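Local coordinates for 3-oxoacyl-[acyl-carrier-protein] synthase, mitochondrial (Arabidopsis thaliana, PDB 2IX4), which catalyses the condensation steps of mitochondrial fatty acid synthesis, lengthening acyl chains by two carbons taken from malonyl-ACP, at residues A[319-324]-A[329-334]; A[282-285]-A[289-292]; A[302-305]-A[310-313]; A[24-29]-A[402-407]; A[8-13]-A[19-24]. All blocks are in the same frame, centred on the assembly; numbering follows the deposited sequence.

Contact 1: residues A[319-324]-A[329-334]; sequences AHATST and AVEARA. With K (potassium ion), chain D.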
# COMPACT_ATOMS: atom_id res chain seq x y z
N ALA A 319 -0.48 23.08 3.87
CA ALA A 319 -0.23 22.33 5.10
C ALA A 319 -1.11 21.09 5.22
O ALA A 319 -2.18 21.02 4.60
CB ALA A 319 -0.43 23.23 6.32
N HIS A 320 -0.64 20.10 5.98
CA HIS A 320 -1.45 18.91 6.23
C HIS A 320 -2.60 19.22 7.17
O HIS A 320 -3.70 18.68 7.02
CB HIS A 320 -0.60 17.76 6.79
CG HIS A 320 -1.37 16.50 7.03
ND1 HIS A 320 -1.97 15.78 6.02
CD2 HIS A 320 -1.66 15.83 8.18
CE1 HIS A 320 -2.59 14.73 6.53
NE2 HIS A 320 -2.42 14.74 7.83
N ALA A 321 -2.32 20.11 8.13
CA ALA A 321 -3.24 20.52 9.21
C ALA A 321 -4.69 20.08 9.02
O ALA A 321 -5.41 20.62 8.17
CB ALA A 321 -3.15 22.02 9.45
N THR A 322 -5.09 19.12 9.84
CA THR A 322 -6.37 18.43 9.73
C THR A 322 -7.46 19.01 10.65
O THR A 322 -8.59 18.53 10.63
CB THR A 322 -6.22 16.93 10.06
OG1 THR A 322 -5.74 16.79 11.41
CG2 THR A 322 -5.23 16.27 9.11
N SER A 323 -7.10 20.02 11.44
CA SER A 323 -7.98 20.62 12.46
C SER A 323 -7.90 19.87 13.79
O SER A 323 -8.91 19.66 14.47
CB SER A 323 -9.44 20.75 11.97
OG SER A 323 -10.19 21.59 12.82
N THR A 324 -6.68 19.46 14.15
CA THR A 324 -6.44 18.76 15.41
C THR A 324 -5.54 19.60 16.31
O THR A 324 -4.54 20.15 15.85
CB THR A 324 -5.80 17.38 15.17
OG1 THR A 324 -4.56 17.54 14.46
CG2 THR A 324 -6.73 16.50 14.36
N ALA A 329 -0.55 22.44 15.53
CA ALA A 329 0.49 23.18 16.23
C ALA A 329 1.88 22.64 15.92
O ALA A 329 2.82 23.41 15.70
CB ALA A 329 0.24 23.16 17.73
N VAL A 330 2.00 21.31 15.90
CA VAL A 330 3.26 20.64 15.57
C VAL A 330 3.74 21.01 14.17
O VAL A 330 4.90 21.37 13.97
CB VAL A 330 3.15 19.10 15.74
CG1 VAL A 330 4.34 18.39 15.12
CG2 VAL A 330 3.03 18.73 17.21
N GLU A 331 2.83 20.96 13.19
CA GLU A 331 3.19 21.33 11.83
C GLU A 331 3.56 22.81 11.73
O GLU A 331 4.53 23.17 11.06
CB GLU A 331 2.08 20.97 10.83
CG GLU A 331 2.51 21.15 9.37
CD GLU A 331 1.42 20.80 8.39
OE1 GLU A 331 0.25 20.65 8.81
OE2 GLU A 331 1.73 20.68 7.18
N ALA A 332 2.79 23.67 12.40
CA ALA A 332 3.08 25.11 12.44
C ALA A 332 4.48 25.36 12.98
O ALA A 332 5.24 26.15 12.42
CB ALA A 332 2.04 25.84 13.30
N ARG A 333 4.82 24.65 14.06
CA ARG A 333 6.15 24.69 14.66
C ARG A 333 7.22 24.24 13.66
O ARG A 333 8.28 24.85 13.55
CB ARG A 333 6.17 23.80 15.90
CG ARG A 333 7.14 24.23 16.98
CD ARG A 333 6.83 23.53 18.31
NE ARG A 333 5.56 23.99 18.89
CZ ARG A 333 4.50 23.22 19.10
NH1 ARG A 333 4.51 21.93 18.78
NH2 ARG A 333 3.41 23.74 19.65
N ALA A 334 6.91 23.17 12.93
CA ALA A 334 7.81 22.61 11.92
C ALA A 334 8.01 23.56 10.73
O ALA A 334 9.13 23.67 10.21
CB ALA A 334 7.29 21.26 11.44
K K D . -1.17 19.09 2.16
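Glu331 reaches out from its helix and grips the backbone of the 319-324 loop with both carboxylate oxygens. Its CG stands anti to the backbone N (chi1 -171°) and the chain beyond is extended, so the carboxylate arrives at full length in front of two consecutive peptide N-H groups. OE2 takes the N-H of His320 at 2.7 Å, nearly straight at 166°, and OE1 takes that of Ala321 at 2.7 Å, more bent; each oxygen uses its syn lone pair. The methyl groups of the two alanines pack beside these oxygens, with Ala319 CB 3.5 Å from OE2, and their small size lets the acid come this close. The loop and helix 325-339 belong to a beta-alpha-beta crossover joining the parallel strands 316-318 and 349-351 of the thiolase-like fold. A second donor, Asn415 ND2, also bonds OE2, so the buried acid is well supplied with N-H groups, which would tend to stabilise its anion. His320, predicted to be catalytic, turns its ring away from Glu331, toward Cys179 and His359. Ala319 O contributes a long 3.3 Å contact to the potassium ion, whose site includes Asn318, Glu368, Ser414 and Asn415.

Contact 2: residues A[282-285]-A[289-292]; sequences DAHH and PPED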
# COMPACT_ATOMS: atom_id res chain seq x y z
N ASP A 282 8.39 9.62 11.89
CA ASP A 282 8.44 10.23 13.22
C ASP A 282 9.19 9.35 14.21
O ASP A 282 9.91 9.86 15.07
CB ASP A 282 7.02 10.49 13.75
CG ASP A 282 6.28 11.58 12.99
OD1 ASP A 282 6.92 12.35 12.24
OD2 ASP A 282 5.04 11.67 13.15
N ALA A 283 9.00 8.03 14.08
CA ALA A 283 9.55 7.05 15.03
C ALA A 283 9.17 7.39 16.47
O ALA A 283 10.00 7.29 17.38
CB ALA A 283 11.07 6.92 14.86
N HIS A 284 7.91 7.78 16.68
CA HIS A 284 7.47 8.33 17.96
C HIS A 284 6.25 7.61 18.54
O HIS A 284 6.30 7.09 19.66
CB HIS A 284 7.20 9.84 17.82
CG HIS A 284 6.79 10.50 19.10
ND1 HIS A 284 5.52 11.01 19.30
CD2 HIS A 284 7.47 10.73 20.24
CE1 HIS A 284 5.45 11.53 20.51
NE2 HIS A 284 6.62 11.37 21.11
N HIS A 285 5.15 7.59 17.79
CA HIS A 285 3.87 7.13 18.30
C HIS A 285 2.99 6.69 17.13
O HIS A 285 3.12 7.20 16.02
CB HIS A 285 3.19 8.26 19.07
CG HIS A 285 2.03 7.83 19.91
ND1 HIS A 285 0.74 7.79 19.42
CD2 HIS A 285 1.95 7.45 21.20
CE1 HIS A 285 -0.08 7.38 20.38
NE2 HIS A 285 0.64 7.17 21.47
N PRO A 289 2.07 12.84 16.42
CA PRO A 289 3.38 13.37 16.02
C PRO A 289 4.19 13.84 17.24
O PRO A 289 3.60 14.10 18.29
CB PRO A 289 3.02 14.56 15.13
CG PRO A 289 1.68 15.00 15.62
CD PRO A 289 0.97 13.76 16.06
N PRO A 290 5.52 13.96 17.10
CA PRO A 290 6.34 14.45 18.21
C PRO A 290 6.13 15.95 18.43
O PRO A 290 5.78 16.66 17.48
CB PRO A 290 7.78 14.19 17.76
CG PRO A 290 7.69 13.42 16.47
CD PRO A 290 6.34 13.67 15.91
N GLU A 291 6.34 16.41 19.65
CA GLU A 291 6.14 17.82 20.01
C GLU A 291 6.89 18.78 19.08
O GLU A 291 6.34 19.80 18.66
CB GLU A 291 6.54 18.06 21.47
CG GLU A 291 6.01 19.37 22.07
CD GLU A 291 6.42 19.58 23.53
OE1 GLU A 291 7.40 18.95 23.99
OE2 GLU A 291 5.75 20.38 24.22
N ASP A 292 8.14 18.43 18.74
CA ASP A 292 9.01 19.28 17.93
C ASP A 292 8.76 19.19 16.42
O ASP A 292 9.30 19.99 15.65
CB ASP A 292 10.49 19.01 18.24
CG ASP A 292 10.93 17.59 17.89
OD1 ASP A 292 10.11 16.78 17.39
OD2 ASP A 292 12.12 17.27 18.12
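Pro290 meets both Asp282 and His284, giving a different part of its surface to each. Its CD lies 3.6 Å from Asp282 CG and just as near to OD2, the proline ring meeting the acid side chain at about a right angle. The CD hydrogens, next to the imide nitrogen, are probably slightly positive, which suits a neighbouring carboxylate. Toward His284 the contact is a CH-pi one: Pro290 CA stands over a face of the imidazole, 3.9 Å from the ring centroid and 19° off its normal, while Pro290 CG packs 3.9 Å from His284 CB. His284 CG lies anti to the backbone N (chi1 -178°), which swings the ring across to the proline. Pro289 meets the same carboxylate oxygen, its CA 3.7 Å from Asp282 OD2. Both segments lie in the loop that leads from strand 272-281 to helix 294-307, the start of a beta-alpha-beta crossover in the C-terminal half of this thiolase-like fold. Prolines suit this loop, since their rings restrict phi and they have no N-H to satisfy. Further out, Asn423 ND2 bonds Asp282 OD1 and so fixes the acid, and the Asp282 backbone is tied to Gly421. His284 ND1 has a weak hydrogen bond to Gln288 O, just ahead of the prolines. Between the acid and the imidazole, Ala283 has positive phi (53°), and its methyl points away from the prolines to pack on Ser163 of the second subunit. The side chain of Pro289 lies about 8 Å from that of His320, predicted to be catalytic.

Contact 3: residues A[302-305]-A[310-313]; sequences RALR and CPNQ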
# COMPACT_ATOMS: atom_id res chain seq x y z
N ARG A 302 13.98 17.47 3.10
CA ARG A 302 14.39 16.51 2.08
C ARG A 302 13.84 16.85 0.70
O ARG A 302 14.55 16.71 -0.30
CB ARG A 302 14.01 15.08 2.50
CG ARG A 302 15.01 14.50 3.50
CD ARG A 302 14.42 13.39 4.34
NE ARG A 302 15.36 12.94 5.37
CZ ARG A 302 15.14 11.95 6.23
NH1 ARG A 302 13.99 11.28 6.21
NH2 ARG A 302 16.07 11.63 7.12
N ALA A 303 12.59 17.31 0.65
CA ALA A 303 11.98 17.76 -0.60
C ALA A 303 12.70 18.99 -1.16
O ALA A 303 12.94 19.07 -2.36
CB ALA A 303 10.49 18.04 -0.39
N LEU A 304 13.04 19.92 -0.28
CA LEU A 304 13.82 21.12 -0.63
C LEU A 304 15.19 20.76 -1.20
O LEU A 304 15.58 21.25 -2.26
CB LEU A 304 14.00 22.03 0.58
CG LEU A 304 12.89 23.02 0.92
CD1 LEU A 304 13.09 23.59 2.32
CD2 LEU A 304 12.85 24.14 -0.11
N ARG A 305 15.91 19.91 -0.47
CA ARG A 305 17.25 19.47 -0.85
C ARG A 305 17.28 18.84 -2.25
O ARG A 305 18.19 19.11 -3.03
CB ARG A 305 17.82 18.52 0.21
CG ARG A 305 19.29 18.10 0.02
CD ARG A 305 20.24 19.30 -0.08
NE ARG A 305 20.29 19.84 -1.44
CZ ARG A 305 21.10 20.81 -1.85
NH1 ARG A 305 21.96 21.38 -1.01
NH2 ARG A 305 21.05 21.22 -3.11
N CYS A 310 16.29 26.83 -1.85
CA CYS A 310 16.37 27.31 -0.47
C CYS A 310 14.96 27.53 0.08
O CYS A 310 14.02 27.74 -0.69
CB CYS A 310 17.18 28.61 -0.41
SG CYS A 310 18.92 28.42 -0.84
N PRO A 311 14.80 27.48 1.42
CA PRO A 311 13.50 27.74 2.04
C PRO A 311 12.84 29.03 1.56
O PRO A 311 11.63 29.04 1.30
CB PRO A 311 13.84 27.84 3.53
CG PRO A 311 15.03 26.97 3.69
CD PRO A 311 15.83 27.14 2.43
N ASN A 312 13.63 30.10 1.41
CA ASN A 312 13.12 31.40 0.97
C ASN A 312 12.59 31.45 -0.47
O ASN A 312 11.97 32.43 -0.88
CB ASN A 312 14.17 32.51 1.20
CG ASN A 312 15.48 32.25 0.46
OD1 ASN A 312 15.48 31.92 -0.73
ND2 ASN A 312 16.60 32.43 1.16
N GLN A 313 12.84 30.38 -1.22
CA GLN A 313 12.37 30.27 -2.60
C GLN A 313 11.02 29.56 -2.73
O GLN A 313 10.55 29.31 -3.84
CB GLN A 313 13.43 29.59 -3.48
CG GLN A 313 14.64 30.47 -3.79
CD GLN A 313 15.75 29.71 -4.49
OE1 GLN A 313 16.32 28.77 -3.94
NE2 GLN A 313 16.06 30.13 -5.72
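The flat peptide group joining Cys310 to Pro311 has Leu304 CD2 over one face, 3.8 Å from Cys310 O and 4.0 Å from Cys310 C. Leu304 CD1 turns to the proline ring instead, meeting Pro311 CG at 4.1 Å, and the two side chains cross at about a right angle. The second flat group, the amide of Gln313, works within its own segment: OE1 accepts the N-H of Cys310 at 2.9 Å in an almost straight bond (176°), with the donor in the plane of the amide carbonyl. Together with the backbone bond from Gln313 N to Cys310 O, also 2.9 Å, this ties both ends of the short 3-10 turn together. Pro311 suits the first position of that turn, since its ring fixes phi and no N-H is needed there. Leu304 is buried; with CG beside the backbone N (chi1 -84°), its two methyls point at the 310-313 segment, and it also touches Val338 of helix 325-339 and Met413 of strand 411-418. Pro311 likewise packs on Phe339, so the leucine and the proline both pack against helix 325-339, with the leucine also on strand 411-418. The arrangement belongs to a beta-alpha-beta crossover of the thiolase-like fold, at the turn where helix 294-307 gives way to strand 316-318, away from the active site.

Contact 4: residues A[24-29]-A[402-407]; sequences RLIDGE and TTSKKM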
# COMPACT_ATOMS: atom_id res chain seq x y z
N ARG A 24 -15.07 26.39 -6.36
CA ARG A 24 -15.73 26.42 -5.06
C ARG A 24 -14.75 26.58 -3.90
O ARG A 24 -15.06 27.24 -2.90
CB ARG A 24 -16.61 25.18 -4.88
CG ARG A 24 -17.87 25.20 -5.76
CD ARG A 24 -18.78 24.00 -5.52
NE ARG A 24 -19.11 23.83 -4.10
CZ ARG A 24 -19.83 22.82 -3.61
NH1 ARG A 24 -20.33 21.89 -4.41
NH2 ARG A 24 -20.06 22.76 -2.30
N LEU A 25 -13.57 25.99 -4.04
CA LEU A 25 -12.50 26.13 -3.04
C LEU A 25 -12.06 27.58 -2.90
O LEU A 25 -11.99 28.11 -1.79
CB LEU A 25 -11.29 25.25 -3.40
CG LEU A 25 -10.09 25.29 -2.45
CD1 LEU A 25 -10.37 24.50 -1.17
CD2 LEU A 25 -8.84 24.75 -3.14
N ILE A 26 -11.78 28.22 -4.04
CA ILE A 26 -11.33 29.62 -4.07
C ILE A 26 -12.42 30.58 -3.60
O ILE A 26 -12.12 31.58 -2.94
CB ILE A 26 -10.78 30.01 -5.49
CG1 ILE A 26 -9.57 29.14 -5.87
CG2 ILE A 26 -10.45 31.50 -5.58
CD1 ILE A 26 -8.46 29.05 -4.80
N ASP A 27 -13.67 30.26 -3.92
CA ASP A 27 -14.83 31.05 -3.48
C ASP A 27 -15.14 30.89 -1.99
O ASP A 27 -16.02 31.57 -1.47
CB ASP A 27 -16.07 30.68 -4.30
CG ASP A 27 -15.98 31.15 -5.74
OD1 ASP A 27 -16.92 30.85 -6.51
OD2 ASP A 27 -14.98 31.81 -6.10
N GLY A 28 -14.42 29.98 -1.33
CA GLY A 28 -14.54 29.80 0.12
C GLY A 28 -15.68 28.90 0.55
O GLY A 28 -16.19 29.04 1.67
N GLU A 29 -16.08 27.98 -0.32
CA GLU A 29 -17.17 27.06 -0.01
C GLU A 29 -16.69 25.85 0.80
O GLU A 29 -15.49 25.61 0.92
CB GLU A 29 -17.93 26.66 -1.28
CG GLU A 29 -18.71 27.83 -1.90
CD GLU A 29 -19.53 27.44 -3.11
OE1 GLU A 29 -20.26 26.43 -3.05
OE2 GLU A 29 -19.47 28.17 -4.12
N THR A 402 -6.34 33.42 5.33
CA THR A 402 -7.76 33.32 5.68
C THR A 402 -8.65 33.82 4.54
O THR A 402 -9.88 33.73 4.63
CB THR A 402 -8.08 34.08 6.98
OG1 THR A 402 -7.69 35.45 6.86
CG2 THR A 402 -7.34 33.45 8.17
N THR A 403 -8.03 34.34 3.49
CA THR A 403 -8.71 34.67 2.25
C THR A 403 -7.90 34.11 1.09
O THR A 403 -6.68 33.93 1.21
CB THR A 403 -8.88 36.20 2.05
OG1 THR A 403 -7.60 36.85 2.13
CG2 THR A 403 -9.81 36.80 3.11
N SER A 404 -8.56 33.82 -0.03
CA SER A 404 -7.87 33.40 -1.25
C SER A 404 -7.09 34.59 -1.78
O SER A 404 -7.67 35.64 -2.05
CB SER A 404 -8.86 32.91 -2.30
OG SER A 404 -9.49 31.72 -1.89
N LYS A 405 -5.77 34.44 -1.93
CA LYS A 405 -4.97 35.57 -2.37
C LYS A 405 -4.23 35.35 -3.69
O LYS A 405 -3.51 34.37 -3.86
CB LYS A 405 -4.05 36.07 -1.24
CG LYS A 405 -2.60 35.61 -1.26
CD LYS A 405 -1.85 36.29 -0.13
CE LYS A 405 -0.41 36.59 -0.49
NZ LYS A 405 0.29 37.26 0.64
N LYS A 406 -4.44 36.29 -4.61
CA LYS A 406 -3.67 36.38 -5.84
C LYS A 406 -2.21 36.62 -5.47
O LYS A 406 -1.92 37.46 -4.61
CB LYS A 406 -4.17 37.52 -6.72
CG LYS A 406 -5.46 37.23 -7.49
CD LYS A 406 -5.28 36.17 -8.57
CE LYS A 406 -4.36 36.63 -9.69
NZ LYS A 406 -3.81 35.47 -10.47
N MET A 407 -1.32 35.88 -6.12
CA MET A 407 0.13 36.02 -5.94
C MET A 407 0.84 35.15 -6.96
O MET A 407 0.29 34.14 -7.40
CB MET A 407 0.57 35.62 -4.53
CG MET A 407 0.20 34.20 -4.12
SD MET A 407 0.81 33.75 -2.49
CE MET A 407 2.56 33.57 -2.80
O HOH W 1 -9.77 29.27 -1.13
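The last turn of helix 18-26 meets the chain just before strand 405-406, with the CA atoms of Ile26 and Ser404 5.8 Å apart. The helix ends in a Schellman motif: Gly28 has a positive phi of 84°, and Gly28 N returns to Leu25 O at 3.1 Å and Glu29 N to Arg24 O at 2.9 Å. Glycine suits this position because it has no side chain to resist that phi. Arg24 NE and Glu29 OE1 form a salt bridge of 3.0 Å across the same turn. Ile26 O, in the same last turn, accepts a bond from Ser404 OG, which approaches in the carbonyl plane on a lone pair. Ser404 chi1 is -67°, placing OG beside its own backbone N and pointing at the helix. A serine suits the spot, being small enough to approach the helix and able to donate and accept through one oxygen. Ile26 CG2 packs 3.9 Å from Ser404 CB, and the isoleucine also touches Val380 of strand 380-381, which pairs with 405-406. One water donates to Leu25 O and to Ser404 OG, both at 2.6 Å, while Ser404 OG itself donates to Ile26 O at 2.8 Å.

Contact 5: residues A[8-13]-A[19-24]; sequences LGMVTP and ETTWRR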
# COMPACT_ATOMS: atom_id res chain seq x y z
N LEU A 8 -4.81 16.72 -14.83
CA LEU A 8 -5.37 16.77 -13.48
C LEU A 8 -6.79 16.22 -13.47
O LEU A 8 -7.57 16.47 -14.39
CB LEU A 8 -5.36 18.20 -12.94
CG LEU A 8 -4.07 19.02 -12.88
CD1 LEU A 8 -4.37 20.45 -12.44
CD2 LEU A 8 -3.03 18.41 -11.96
N GLY A 9 -7.13 15.46 -12.42
CA GLY A 9 -8.47 14.89 -12.29
C GLY A 9 -8.83 14.69 -10.84
O GLY A 9 -7.99 14.25 -10.04
N MET A 10 -10.07 15.00 -10.48
CA MET A 10 -10.51 14.83 -9.09
C MET A 10 -12.02 14.75 -8.92
O MET A 10 -12.79 15.25 -9.76
CB MET A 10 -9.93 15.95 -8.19
CG MET A 10 -10.56 17.33 -8.39
SD MET A 10 -9.48 18.72 -7.97
CE MET A 10 -8.79 18.18 -6.41
N VAL A 11 -12.43 14.10 -7.84
CA VAL A 11 -13.81 14.09 -7.38
C VAL A 11 -13.77 14.28 -5.87
O VAL A 11 -13.18 13.48 -5.15
CB VAL A 11 -14.59 12.80 -7.84
CG1 VAL A 11 -13.83 11.52 -7.49
CG2 VAL A 11 -16.00 12.78 -7.27
N THR A 12 -14.37 15.38 -5.40
CA THR A 12 -14.23 15.81 -4.00
C THR A 12 -15.59 16.22 -3.43
O THR A 12 -16.57 16.30 -4.17
CB THR A 12 -13.25 17.01 -3.87
OG1 THR A 12 -13.83 18.19 -4.44
CG2 THR A 12 -11.91 16.73 -4.54
N PRO A 13 -15.65 16.49 -2.10
CA PRO A 13 -16.86 17.07 -1.51
C PRO A 13 -17.23 18.46 -2.03
O PRO A 13 -18.31 18.97 -1.71
CB PRO A 13 -16.52 17.12 -0.01
CG PRO A 13 -15.45 16.09 0.16
CD PRO A 13 -14.63 16.22 -1.07
N GLU A 19 -12.42 21.74 -12.37
CA GLU A 19 -13.04 23.06 -12.52
C GLU A 19 -13.96 23.39 -11.35
O GLU A 19 -13.79 24.42 -10.69
CB GLU A 19 -13.80 23.14 -13.85
CG GLU A 19 -14.16 24.56 -14.31
CD GLU A 19 -15.48 25.08 -13.75
OE1 GLU A 19 -16.45 24.29 -13.64
OE2 GLU A 19 -15.55 26.29 -13.42
N THR A 20 -14.92 22.51 -11.07
CA THR A 20 -15.90 22.72 -10.01
C THR A 20 -15.27 22.77 -8.62
O THR A 20 -15.60 23.66 -7.83
CB THR A 20 -17.03 21.65 -10.07
OG1 THR A 20 -17.70 21.73 -11.34
CG2 THR A 20 -18.06 21.87 -8.96
N THR A 21 -14.36 21.84 -8.33
CA THR A 21 -13.68 21.78 -7.04
C THR A 21 -12.87 23.05 -6.77
O THR A 21 -13.04 23.70 -5.73
CB THR A 21 -12.78 20.53 -6.92
OG1 THR A 21 -13.60 19.35 -6.92
CG2 THR A 21 -11.94 20.55 -5.64
N TRP A 22 -12.00 23.41 -7.72
CA TRP A 22 -11.15 24.60 -7.61
C TRP A 22 -11.93 25.92 -7.49
O TRP A 22 -11.57 26.78 -6.69
CB TRP A 22 -10.17 24.67 -8.79
CG TRP A 22 -9.19 25.81 -8.71
CD1 TRP A 22 -9.17 26.92 -9.50
CD2 TRP A 22 -8.09 25.94 -7.80
NE1 TRP A 22 -8.12 27.74 -9.13
CE2 TRP A 22 -7.45 27.16 -8.09
CE3 TRP A 22 -7.59 25.14 -6.76
CZ2 TRP A 22 -6.32 27.61 -7.39
CZ3 TRP A 22 -6.47 25.59 -6.06
CH2 TRP A 22 -5.85 26.81 -6.38
N ARG A 23 -13.00 26.06 -8.29
CA ARG A 23 -13.83 27.26 -8.25
C ARG A 23 -14.46 27.45 -6.88
O ARG A 23 -14.38 28.53 -6.30
CB ARG A 23 -14.93 27.21 -9.32
CG ARG A 23 -15.34 28.58 -9.85
CD ARG A 23 -16.85 28.81 -9.83
NE ARG A 23 -17.64 27.64 -10.22
CZ ARG A 23 -18.58 27.07 -9.46
NH1 ARG A 23 -18.86 27.56 -8.26
NH2 ARG A 23 -19.24 26.01 -9.91
N ARG A 24 -15.07 26.39 -6.36
CA ARG A 24 -15.73 26.42 -5.06
C ARG A 24 -14.75 26.58 -3.90
O ARG A 24 -15.06 27.24 -2.90
CB ARG A 24 -16.61 25.18 -4.88
CG ARG A 24 -17.87 25.20 -5.76
CD ARG A 24 -18.78 24.00 -5.52
NE ARG A 24 -19.11 23.83 -4.10
CZ ARG A 24 -19.83 22.82 -3.61
NH1 ARG A 24 -20.33 21.89 -4.41
NH2 ARG A 24 -20.06 22.76 -2.30
O HOH W 2 -20.83 19.85 -2.48
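Thr21 is the residue of helix 18-26 that faces strand 3-12 most directly, and it meets Thr12 tip to tip. The two OG1 atoms are hydrogen-bonded at 2.7 Å, and either could be the donor. Thr21 chi1 of -66° sets OG1 beside its own backbone N and CG2 anti to that N, so both branches face the strand; CG2 is 3.3 Å from Thr12 OG1 and 3.9 Å from Met10 SD. Each hydroxyl has further work to do: Thr21 OG1 also bonds Gly17 O one turn earlier, and Thr12 OG1 bonds Leu14 N in the turn after the strand. Threonine suits both places, since it pairs a hydroxyl that can bond in two directions with a methyl for the apolar side. Met10 chi1 of 72° lifts its chain between the backbone N and carbonyl carbon, and the bend at chi3 brings the end of the flexible thioether up to the tip of Thr21, with CE 4.0 Å from Thr21 CG2. Both residues touch Phe371 of helix 364-378. The side chain of Trp22 packs on Leu374, and its ring meets that of His378, both on the same helix. One turn after Thr21, Arg24 NE is held by Glu29, while NH1 gives a 2.9 Å bond to a water that in turn donates to Pro13 O at 2.8 Å. The long arginine thus reaches the chain just past the strand through that water. Strands 3-12 and 15-16 form a beta-hairpin leading into helix 18-26, which packs back on the first strand of this thiolase-like ketosynthase fold.

Contact 5 comes first and closes before contact 4 opens; contacts 2, 3 and 1 then follow inside the long loop that contact 4 closes. Contacts 4 and 5 share Arg24 and helix 18-26, their centres about 14 Å apart, so the helix is held to strand 3-12 and to a chain segment more than 370 residues later. Contacts 1 and 2 are about 13 Å apart and touch directly, Arg333 NH1 meeting Glu291 O in a probable hydrogen bond. Contacts 2 and 3 lie at the two ends of helix 294-307, in the connection from strand 272-281 to strand 316-318, and contact 1 lies in the next one, through helix 325-339 to strand 349-351. Contacts 2 and 5 are on opposite sides of the chain's centre.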